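Catechol 1,2-dioxygenase (Acinetobacter sp., PDB 1DMH) catalyses the intradiol, iron(III)-dependent cleavage of catechol by O2 to cis,cis-muconate, the first step in converting catechol through the beta-ketoadipate pathway. Local coordinates at residues 90-102 / 288-301. Numbering follows the deposited sequence.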
loop_
_atom_site.group_PDB
_atom_site.type_symbol
_atom_site.label_atom_id
_atom_site.label_comp_id
_atom_site.label_asym_id
_atom_site.label_seq_id
_atom_site.Cartn_x
_atom_site.Cartn_y
_atom_site.Cartn_z
ATOM N N ALA A 90 -23.794 15.168 -0.990
ATOM C CA ALA A 90 -24.733 14.912 -2.073
ATOM C C ALA A 90 -25.916 14.096 -1.546
ATOM O O ALA A 90 -27.074 14.396 -1.847
ATOM C CB ALA A 90 -24.027 14.148 -3.207
ATOM N N GLU A 91 -25.619 13.060 -0.765
ATOM C CA GLU A 91 -26.653 12.198 -0.214
ATOM C C GLU A 91 -27.574 12.984 0.718
ATOM O O GLU A 91 -28.789 12.813 0.677
ATOM C CB GLU A 91 -26.009 11.052 0.526
ATOM C CG GLU A 91 -26.951 9.961 0.865
ATOM C CD GLU A 91 -26.301 8.919 1.752
ATOM O OE1 GLU A 91 -26.022 9.228 2.939
ATOM O OE2 GLU A 91 -26.048 7.794 1.261
ATOM N N ASP A 92 -27.005 13.854 1.550
ATOM C CA ASP A 92 -27.826 14.679 2.436
ATOM C C ASP A 92 -28.698 15.648 1.619
ATOM O O ASP A 92 -29.874 15.856 1.945
ATOM C CB ASP A 92 -26.976 15.511 3.405
ATOM C CG ASP A 92 -26.375 14.694 4.536
ATOM O OD1 ASP A 92 -26.697 13.500 4.697
ATOM O OD2 ASP A 92 -25.576 15.285 5.295
ATOM N N ALA A 93 -28.117 16.246 0.580
ATOM C CA ALA A 93 -28.836 17.189 -0.268
ATOM C C ALA A 93 -30.043 16.494 -0.879
ATOM O O ALA A 93 -31.132 17.070 -0.965
ATOM C CB ALA A 93 -27.925 17.719 -1.368
ATOM N N ALA A 94 -29.860 15.248 -1.295
ATOM C CA ALA A 94 -30.962 14.500 -1.890
ATOM C C ALA A 94 -32.067 14.212 -0.857
ATOM O O ALA A 94 -33.238 14.101 -1.219
ATOM C CB ALA A 94 -30.446 13.190 -2.507
ATOM N N LEU A 95 -31.700 14.096 0.418
ATOM C CA LEU A 95 -32.671 13.826 1.481
ATOM C C LEU A 95 -33.256 15.104 2.051
ATOM O O LEU A 95 -34.001 15.065 3.024
ATOM C CB LEU A 95 -32.021 13.050 2.629
ATOM C CG LEU A 95 -31.566 11.628 2.315
ATOM C CD1 LEU A 95 -30.845 11.007 3.521
ATOM C CD2 LEU A 95 -32.792 10.817 1.921
ATOM N N GLY A 96 -32.906 16.235 1.455
ATOM C CA GLY A 96 -33.413 17.504 1.932
ATOM C C GLY A 96 -32.840 17.914 3.275
ATOM O O GLY A 96 -33.378 18.808 3.933
ATOM N N ILE A 97 -31.756 17.262 3.694
ATOM C CA ILE A 97 -31.115 17.586 4.969
ATOM C C ILE A 97 -30.208 18.782 4.760
ATOM O O ILE A 97 -29.174 18.682 4.098
ATOM C CB ILE A 97 -30.245 16.416 5.496
ATOM C CG1 ILE A 97 -31.109 15.185 5.744
ATOM C CG2 ILE A 97 -29.533 16.828 6.764
ATOM C CD1 ILE A 97 -30.328 13.979 6.183
ATOM N N GLU A 98 -30.595 19.917 5.320
ATOM C CA GLU A 98 -29.792 21.126 5.193
ATOM C C GLU A 98 -28.749 21.060 6.323
ATOM O O GLU A 98 -29.119 21.130 7.500
ATOM C CB GLU A 98 -30.723 22.341 5.335
ATOM C CG GLU A 98 -30.131 23.704 4.992
ATOM C CD GLU A 98 -29.265 24.274 6.101
ATOM O OE1 GLU A 98 -28.223 23.665 6.421
ATOM O OE2 GLU A 98 -29.632 25.339 6.656
ATOM N N ASN A 99 -27.464 20.886 5.975
ATOM C CA ASN A 99 -26.373 20.819 6.975
ATOM C C ASN A 99 -25.909 22.220 7.415
ATOM O O ASN A 99 -25.057 22.834 6.746
ATOM C CB ASN A 99 -25.144 20.065 6.417
ATOM C CG ASN A 99 -25.398 18.578 6.206
ATOM O OD1 ASN A 99 -25.709 17.849 7.142
ATOM N ND2 ASN A 99 -25.255 18.126 4.968
ATOM N N ALA A 100 -26.446 22.709 8.540
ATOM C CA ALA A 100 -26.089 24.029 9.040
ATOM C C ALA A 100 -24.574 24.147 9.208
ATOM O O ALA A 100 -23.961 25.039 8.629
ATOM C CB ALA A 100 -26.797 24.304 10.354
ATOM N N THR A 101 -23.966 23.275 10.005
ATOM C CA THR A 101 -22.514 23.321 10.162
ATOM C C THR A 101 -21.984 22.261 9.199
ATOM O O THR A 101 -22.262 21.086 9.372
ATOM C CB THR A 101 -22.072 22.974 11.598
ATOM O OG1 THR A 101 -22.554 23.974 12.506
ATOM C CG2 THR A 101 -20.561 22.908 11.682
ATOM N N PRO A 102 -21.188 22.671 8.195
ATOM C CA PRO A 102 -20.590 21.816 7.163
ATOM C C PRO A 102 -19.687 20.749 7.744
ATOM O O PRO A 102 -18.926 21.031 8.663
ATOM C CB PRO A 102 -19.759 22.804 6.336
ATOM C CG PRO A 102 -20.440 24.119 6.567
ATOM C CD PRO A 102 -20.681 24.045 8.042
ATOM N N PHE A 288 -17.092 29.636 18.245
ATOM C CA PHE A 288 -17.569 28.818 17.135
ATOM C C PHE A 288 -18.740 27.988 17.616
ATOM O O PHE A 288 -18.589 27.158 18.510
ATOM C CB PHE A 288 -16.477 27.888 16.594
ATOM C CG PHE A 288 -16.893 27.146 15.348
ATOM C CD1 PHE A 288 -17.247 27.847 14.192
ATOM C CD2 PHE A 288 -16.990 25.759 15.335
ATOM C CE1 PHE A 288 -17.697 27.178 13.042
ATOM C CE2 PHE A 288 -17.437 25.089 14.193
ATOM C CZ PHE A 288 -17.790 25.813 13.046
ATOM N N ASP A 289 -19.916 28.256 17.049
ATOM C CA ASP A 289 -21.133 27.515 17.398
ATOM C C ASP A 289 -21.328 26.433 16.361
ATOM O O ASP A 289 -20.978 26.616 15.185
ATOM C CB ASP A 289 -22.391 28.387 17.359
ATOM C CG ASP A 289 -22.323 29.567 18.284
ATOM O OD1 ASP A 289 -21.661 29.486 19.336
ATOM O OD2 ASP A 289 -22.974 30.568 17.966
ATOM N N LEU A 290 -21.901 25.318 16.797
ATOM C CA LEU A 290 -22.172 24.206 15.896
ATOM C C LEU A 290 -23.640 23.842 15.975
ATOM O O LEU A 290 -24.218 23.829 17.058
ATOM C CB LEU A 290 -21.329 22.983 16.261
ATOM C CG LEU A 290 -19.827 23.236 16.144
ATOM C CD1 LEU A 290 -19.367 23.795 17.472
ATOM C CD2 LEU A 290 -19.050 21.955 15.807
ATOM N N LYS A 291 -24.237 23.559 14.820
ATOM C CA LYS A 291 -25.647 23.174 14.752
ATOM C C LYS A 291 -25.697 21.753 14.203
ATOM O O LYS A 291 -25.082 21.447 13.167
ATOM C CB LYS A 291 -26.437 24.130 13.848
ATOM C CG LYS A 291 -27.951 23.835 13.820
ATOM C CD LYS A 291 -28.693 24.885 12.978
ATOM C CE LYS A 291 -30.166 24.542 12.742
ATOM N NZ LYS A 291 -30.931 24.515 14.005
ATOM N N LEU A 292 -26.427 20.896 14.911
ATOM C CA LEU A 292 -26.545 19.482 14.559
ATOM C C LEU A 292 -27.774 19.104 13.709
ATOM O O LEU A 292 -28.748 19.853 13.624
ATOM C CB LEU A 292 -26.542 18.646 15.843
ATOM C CG LEU A 292 -25.371 18.756 16.822
ATOM C CD1 LEU A 292 -25.599 17.757 17.935
ATOM C CD2 LEU A 292 -24.041 18.462 16.130
ATOM N N THR A 293 -27.708 17.943 13.066
ATOM C CA THR A 293 -28.823 17.460 12.266
ATOM C C THR A 293 -29.423 16.227 12.958
ATOM O O THR A 293 -28.740 15.496 13.694
ATOM C CB THR A 293 -28.382 17.097 10.826
ATOM O OG1 THR A 293 -27.356 16.105 10.878
ATOM C CG2 THR A 293 -27.830 18.315 10.107
ATOM N N ARG A 294 -30.718 16.022 12.729
ATOM C CA ARG A 294 -31.450 14.903 13.307
ATOM C C ARG A 294 -31.139 13.591 12.601
ATOM O O ARG A 294 -30.725 13.579 11.433
ATOM C CB ARG A 294 -32.965 15.125 13.195
ATOM C CG ARG A 294 -33.594 16.077 14.181
ATOM C CD ARG A 294 -35.106 15.824 14.193
ATOM N NE ARG A 294 -35.794 16.571 15.244
ATOM C CZ ARG A 294 -36.036 17.880 15.205
ATOM N NH1 ARG A 294 -35.643 18.602 14.155
ATOM N NH2 ARG A 294 -36.685 18.468 16.207
ATOM N N LEU A 295 -31.369 12.494 13.317
ATOM C CA LEU A 295 -31.169 11.154 12.781
ATOM C C LEU A 295 -32.119 10.990 11.595
ATOM O O LEU A 295 -33.104 11.719 11.476
ATOM C CB LEU A 295 -31.479 10.099 13.846
ATOM C CG LEU A 295 -30.548 10.062 15.055
ATOM C CD1 LEU A 295 -31.063 9.051 16.051
ATOM C CD2 LEU A 295 -29.129 9.700 14.619
ATOM N N VAL A 296 -31.812 10.043 10.716
ATOM C CA VAL A 296 -32.637 9.806 9.543
ATOM C C VAL A 296 -33.305 8.457 9.768
ATOM O O VAL A 296 -32.640 7.422 9.803
ATOM C CB VAL A 296 -31.769 9.803 8.253
ATOM C CG1 VAL A 296 -32.623 9.502 7.046
ATOM C CG2 VAL A 296 -31.098 11.149 8.090
ATOM N N ASP A 297 -34.623 8.498 9.949
ATOM C CA ASP A 297 -35.426 7.312 10.232
ATOM C C ASP A 297 -34.812 6.524 11.385
ATOM O O ASP A 297 -34.611 5.303 11.302
ATOM C CB ASP A 297 -35.583 6.428 8.985
ATOM C CG ASP A 297 -36.314 7.149 7.836
ATOM O OD1 ASP A 297 -37.410 7.739 8.066
ATOM O OD2 ASP A 297 -35.791 7.109 6.693
ATOM N N GLY A 298 -34.513 7.259 12.458
ATOM C CA GLY A 298 -33.945 6.674 13.650
ATOM C C GLY A 298 -32.506 6.229 13.573
ATOM O O GLY A 298 -32.016 5.612 14.507
ATOM N N VAL A 299 -31.812 6.523 12.483
ATOM C CA VAL A 299 -30.414 6.097 12.376
ATOM C C VAL A 299 -29.466 7.176 11.862
ATOM O O VAL A 299 -29.868 8.094 11.133
ATOM C CB VAL A 299 -30.247 4.866 11.441
ATOM C CG1 VAL A 299 -31.038 3.679 11.976
ATOM C CG2 VAL A 299 -30.705 5.223 10.036
ATOM N N ASP A 300 -28.201 7.047 12.257
ATOM C CA ASP A 300 -27.159 7.975 11.816
ATOM C C ASP A 300 -26.612 7.381 10.526
ATOM O O ASP A 300 -25.762 6.487 10.560
ATOM C CB ASP A 300 -26.015 8.086 12.824
ATOM C CG ASP A 300 -25.063 9.196 12.455
ATOM O OD1 ASP A 300 -24.979 9.506 11.252
ATOM O OD2 ASP A 300 -24.409 9.747 13.339
ATOM N N ASN A 301 -27.099 7.885 9.396
ATOM C CA ASN A 301 -26.700 7.350 8.102
ATOM C C ASN A 301 -25.296 7.730 7.629
ATOM O O ASN A 301 -24.842 7.249 6.588
ATOM C CB ASN A 301 -27.712 7.755 7.024
ATOM C CG ASN A 301 -27.841 9.260 6.859
ATOM O OD1 ASN A 301 -28.243 9.740 5.788
ATOM N ND2 ASN A 301 -27.536 10.012 7.911
HETATM O O HOH W 1 -24.443 20.352 10.789
HETATM O O HOH W 2 -21.240 26.323 12.703
#
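T101 meets K291 in a surface contact between the helical N-terminal part and the beta-sheet part: the non-helical linker 95-102 after helix 80-94 lies along the end of strand 283-291 and the loop that follows. One direct hydrogen bond crosses: K291 N donates to T101 OG1 at 2.9 Å, nearly straight (170°). Two waters bridge beside it, water 1 donating to T101 O and K291 O, water 2 donating to D289 O and also bonding T101 OG1. A100 CB is 3.3 Å from K291 CD, closer than usual van der Waals contact; K291 has CG anti to the backbone N (chi1 -176°), and its NZ, after a bend at the last torsion, hydrogen-bonds D142 O. Further along, I97 CG2 meets T293 CG2 at 4.0 Å, the side chains crossing at about a right angle, while I97 CD1 is tight on V296 CG2 at 3.5 Å. L95 CD1 adds a looser touch on V296 CG1. A Schellman motif at G96 ends the helix, and N99 ND2 hydrogen-bonds D92 OD2 (2.9 Å), which lies in its amide plane and also salt-bridges R103. R235 salt-bridges D92 OD1 and bonds T293 OG1, linking both segments. On the sheet side, L290 packs on strands 133-141, 220-230 and 237-243, whereas A90 and A94 touch V3 of the second subunit.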